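Local coordinates for protein Trypsin/chymotrypsin inhibitor (Alocasia macrorrhizos, PDB 5YCZ) that inhibits the serine proteases trypsin and alpha-chymotrypsin as a Kunitz-type inhibitor of plant tubers, at residues A[44-47]-A[48-52]; A[157-161]-A[162-166]. One frame throughout, in Å; residues are numbered along the deposited sequence.

Interaction 1: residues A[44-47]-A[48-52]; sequences AQAP and FDEYS
Pro47 O accepts the backbone N-H of Glu50 at 3.0 Å. The bond is nearly straight at hydrogen, 165°, but the donor stands above the carbonyl plane, 37° out of it. This bond closes a type I beta turn from Pro47 to Glu50. The N of Asp49 also lies close to Pro47 O, yet its angle is too poor for a bond. The turn carries the chain out of strand 42-45 of the beta-trefoil and into the exposed loop before strand 55-60. Side chains crowd round the proline ring. OE1 of Glu50 reaches Pro47 CG at 3.2 Å and also lies near CD, because the glutamate chain bends at chi2 (104°). OD1 of Asp49 meets Pro47 CB at 3.5 Å. The CG of Asp49 sits between its backbone N and carbonyl carbon, which turns OD1 towards Pro47 CB. Each carboxylate meets the ring with one oxygen, OD1 of Asp49 and OE1 of Glu50. Just before the turn, the methyl of Ala46 packs on CB of Glu50 at 3.8 Å. Phe48 adds little here beyond its CB, which touches the carbonyl carbon of Pro47. The backbone O of Phe48 is bonded to NH1 of Arg25, and backbone hydrogen bonds join Ala46 and Glu50 to Gly29.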
loop_
_atom_site.group_PDB
_atom_site.type_symbol
_atom_site.label_atom_id
_atom_site.label_comp_id
_atom_site.label_asym_id
_atom_site.label_seq_id
_atom_site.Cartn_x
_atom_site.Cartn_y
_atom_site.Cartn_z
ATOM N N ALA A 44 -6.108 13.752 -3.498
ATOM C CA ALA A 44 -6.525 15.112 -3.177
ATOM C C ALA A 44 -5.426 15.820 -2.398
ATOM O O ALA A 44 -4.610 15.183 -1.733
ATOM C CB ALA A 44 -7.820 15.127 -2.354
ATOM N N GLN A 45 -5.414 17.147 -2.472
ATOM C CA GLN A 45 -4.531 17.940 -1.626
ATOM C C GLN A 45 -5.199 18.174 -0.277
ATOM O O GLN A 45 -6.310 18.719 -0.216
ATOM C CB GLN A 45 -4.180 19.285 -2.277
ATOM C CG GLN A 45 -3.476 20.264 -1.332
ATOM C CD GLN A 45 -2.962 21.532 -2.005
ATOM O OE1 GLN A 45 -3.726 22.455 -2.336
ATOM N NE2 GLN A 45 -1.641 21.597 -2.175
ATOM N N ALA A 46 -4.504 17.774 0.808
ATOM C CA ALA A 46 -4.897 18.031 2.197
ATOM C C ALA A 46 -5.211 19.509 2.427
ATOM O O ALA A 46 -4.824 20.356 1.616
ATOM C CB ALA A 46 -3.781 17.579 3.140
ATOM N N PRO A 47 -5.902 19.875 3.502
ATOM C CA PRO A 47 -6.001 21.298 3.836
ATOM C C PRO A 47 -4.656 21.822 4.334
ATOM O O PRO A 47 -3.737 21.063 4.660
ATOM C CB PRO A 47 -7.072 21.336 4.924
ATOM C CG PRO A 47 -6.971 20.008 5.559
ATOM C CD PRO A 47 -6.663 19.045 4.449
ATOM N N PHE A 48 -4.535 23.152 4.356
ATOM C CA PHE A 48 -3.225 23.759 4.563
ATOM C C PHE A 48 -2.562 23.258 5.841
ATOM O O PHE A 48 -1.350 23.012 5.859
ATOM C CB PHE A 48 -3.350 25.283 4.576
ATOM C CG PHE A 48 -3.850 25.860 3.283
ATOM C CD1 PHE A 48 -3.609 25.212 2.078
ATOM C CD2 PHE A 48 -4.566 27.046 3.267
ATOM C CE1 PHE A 48 -4.064 25.739 0.872
ATOM C CE2 PHE A 48 -5.028 27.582 2.065
ATOM C CZ PHE A 48 -4.776 26.924 0.865
ATOM N N ASP A 49 -3.336 23.066 6.910
ATOM C CA ASP A 49 -2.733 22.708 8.190
ATOM C C ASP A 49 -2.031 21.357 8.171
ATOM O O ASP A 49 -1.343 21.040 9.147
ATOM C CB ASP A 49 -3.785 22.719 9.300
ATOM C CG ASP A 49 -5.103 22.131 8.855
ATOM O OD1 ASP A 49 -5.687 22.672 7.886
ATOM O OD2 ASP A 49 -5.559 21.144 9.476
ATOM N N GLU A 50 -2.163 20.563 7.107
ATOM C CA GLU A 50 -1.416 19.302 6.971
ATOM C C GLU A 50 -0.340 19.461 5.898
ATOM O O GLU A 50 -0.509 19.046 4.754
ATOM C CB GLU A 50 -2.314 18.139 6.644
ATOM C CG GLU A 50 -2.771 17.394 7.848
ATOM C CD GLU A 50 -4.193 17.737 8.174
ATOM O OE1 GLU A 50 -4.821 18.409 7.325
ATOM O OE2 GLU A 50 -4.678 17.354 9.263
ATOM N N TYR A 51 0.802 20.019 6.301
ATOM C CA TYR A 51 1.893 20.238 5.356
ATOM C C TYR A 51 2.369 18.928 4.726
ATOM O O TYR A 51 2.695 18.898 3.530
ATOM C CB TYR A 51 3.023 20.996 6.070
ATOM C CG TYR A 51 4.475 20.710 5.689
ATOM C CD1 TYR A 51 5.103 21.397 4.654
ATOM C CD2 TYR A 51 5.232 19.799 6.414
ATOM C CE1 TYR A 51 6.441 21.160 4.343
ATOM C CE2 TYR A 51 6.556 19.559 6.109
ATOM C CZ TYR A 51 7.158 20.240 5.084
ATOM O OH TYR A 51 8.487 19.976 4.807
ATOM N N SER A 52 2.363 17.832 5.475
ATOM C CA SER A 52 2.934 16.604 4.941
ATOM C C SER A 52 1.913 15.716 4.236
ATOM O O SER A 52 2.308 14.926 3.371
ATOM C CB SER A 52 3.651 15.823 6.061
ATOM O OG SER A 52 2.837 14.825 6.670
#

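Interaction 2: residues A[157-161]-A[162-166]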
loop_
_atom_site.group_PDB
_atom_site.type_symbol
_atom_site.label_atom_id
_atom_site.label_comp_id
_atom_site.label_asym_id
_atom_site.label_seq_id
_atom_site.Cartn_x
_atom_site.Cartn_y
_atom_site.Cartn_z
ATOM N N LEU A 157 -3.153 21.329 -9.481
ATOM C CA LEU A 157 -4.257 21.341 -8.531
ATOM C C LEU A 157 -5.547 21.759 -9.227
ATOM O O LEU A 157 -5.559 22.694 -10.034
ATOM C CB LEU A 157 -3.953 22.289 -7.373
ATOM C CG LEU A 157 -2.685 21.987 -6.573
ATOM C CD1 LEU A 157 -2.495 23.016 -5.482
ATOM C CD2 LEU A 157 -2.733 20.571 -6.023
ATOM N N ALA A 158 -6.640 21.073 -8.897
ATOM C CA ALA A 158 -7.907 21.244 -9.598
ATOM C C ALA A 158 -9.020 21.506 -8.593
ATOM O O ALA A 158 -9.401 20.601 -7.842
ATOM C CB ALA A 158 -8.233 20.007 -10.433
ATOM N N GLU A 159 -9.552 22.731 -8.590
ATOM C CA GLU A 159 -10.632 23.075 -7.672
ATOM C C GLU A 159 -11.827 22.186 -7.942
ATOM O O GLU A 159 -12.347 22.169 -9.062
ATOM C CB GLU A 159 -11.031 24.542 -7.818
ATOM C CG GLU A 159 -10.036 25.514 -7.235
ATOM C CD GLU A 159 -10.105 25.580 -5.720
ATOM O OE1 GLU A 159 -10.765 24.705 -5.109
ATOM O OE2 GLU A 159 -9.504 26.523 -5.143
ATOM N N GLY A 160 -12.263 21.452 -6.922
ATOM C CA GLY A 160 -13.223 20.399 -7.156
ATOM C C GLY A 160 -14.555 20.583 -6.474
ATOM O O GLY A 160 -15.502 19.873 -6.809
ATOM N N GLY A 161 -14.657 21.520 -5.533
ATOM C CA GLY A 161 -15.809 21.563 -4.652
ATOM C C GLY A 161 -15.411 21.131 -3.255
ATOM O O GLY A 161 -14.796 21.917 -2.530
ATOM N N LYS A 162 -15.706 19.885 -2.862
ATOM C CA LYS A 162 -15.314 19.429 -1.530
ATOM C C LYS A 162 -13.803 19.235 -1.418
ATOM O O LYS A 162 -13.236 19.358 -0.330
ATOM C CB LYS A 162 -16.040 18.129 -1.184
ATOM C CG LYS A 162 -17.540 18.141 -1.484
ATOM C CD LYS A 162 -18.367 17.500 -0.363
ATOM C CE LYS A 162 -19.766 18.128 -0.295
ATOM N NZ LYS A 162 -19.727 19.600 -0.005
ATOM N N ASN A 163 -13.122 18.970 -2.519
ATOM C CA ASN A 163 -11.702 18.723 -2.427
ATOM C C ASN A 163 -10.970 19.329 -3.602
ATOM O O ASN A 163 -11.549 19.605 -4.659
ATOM C CB ASN A 163 -11.419 17.234 -2.350
ATOM C CG ASN A 163 -11.893 16.643 -1.046
ATOM O OD1 ASN A 163 -12.949 16.010 -0.982
ATOM N ND2 ASN A 163 -11.135 16.883 0.012
ATOM N N VAL A 164 -9.680 19.554 -3.377
ATOM C CA VAL A 164 -8.739 19.904 -4.429
ATOM C C VAL A 164 -8.163 18.607 -4.979
ATOM O O VAL A 164 -7.603 17.798 -4.232
ATOM C CB VAL A 164 -7.641 20.817 -3.887
ATOM C CG1 VAL A 164 -6.550 20.980 -4.891
ATOM C CG2 VAL A 164 -8.252 22.156 -3.508
ATOM N N LEU A 165 -8.344 18.376 -6.266
ATOM C CA LEU A 165 -7.916 17.131 -6.881
ATOM C C LEU A 165 -6.733 17.437 -7.796
ATOM O O LEU A 165 -6.264 18.582 -7.867
ATOM C CB LEU A 165 -9.091 16.456 -7.610
ATOM C CG LEU A 165 -10.299 16.006 -6.745
ATOM C CD1 LEU A 165 -11.014 14.885 -7.401
ATOM C CD2 LEU A 165 -9.904 15.532 -5.366
ATOM N N LEU A 166 -6.220 16.405 -8.467
ATOM C CA LEU A 166 -5.128 16.556 -9.428
ATOM C C LEU A 166 -5.647 16.267 -10.828
ATOM O O LEU A 166 -6.077 15.146 -11.099
ATOM C CB LEU A 166 -3.971 15.612 -9.113
ATOM C CG LEU A 166 -3.268 15.798 -7.752
ATOM C CD1 LEU A 166 -2.195 14.722 -7.590
ATOM C CD2 LEU A 166 -2.657 17.192 -7.620
#
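Val164 carries CG1 anti to its backbone N (chi1 170°), and Leu157 carries CG beside its own N (chi1 -58°). These torsions bring Val164 CG1 to Leu157 CB at 3.8 Å. The same methyl lies near CD2 of Leu157. That CD2 also meets CD2 of Leu166 at 3.7 Å, so this one branch of Leu157 touches both Val164 and Leu166. On this face the other valine methyl, CG2, lies 3.9 Å from OE1 of Glu159. The backbones pair as an antiparallel beta hairpin. Ala158 and Leu165 form its hydrogen-bonded pair. Ala158 N donates to Leu165 O at 2.7 Å with a bent N-H...O angle of 139°. Leu165 N returns a straighter bond to Ala158 O at 2.9 Å. Weaker CA-H...O contacts flank them, from Leu157 CA to Leu165 O and from Val164 CA to Ala158 O. Ala158 CB, on the other face, rests 3.5 Å from Leu165 O. The chain reverses through Gly160 and Gly161. Gly161 has a positive phi, a region that residues with a side chain seldom enter. Strand 164-168 lies between strands 153-159 and 42-45, where the side chains of Leu165 and Leu166 touch Ala44 and Val43.

Interaction 1 comes well before interaction 2 along the chain. Their centres are about 12 Å apart. Both reach one antiparallel sheet, in which strands 42-45 and 164-168 are neighbours. They meet where Gln45 N lies 2.9 Å from Val164 O, a probable hydrogen bond. Ala44 CB packs on Leu165 CD2, and Gln45 OE1 touches Leu157 CD1. The turn of 47-50 follows strand 42-45, and the hairpin 157-166 includes part of strand 164-168, so the two are tied through neighbouring strands of the beta-trefoil. The side chain of Leu56, on the predicted reactive bond, lies about 11 Å from that of Ala46 and about 8 Å from that of Leu166.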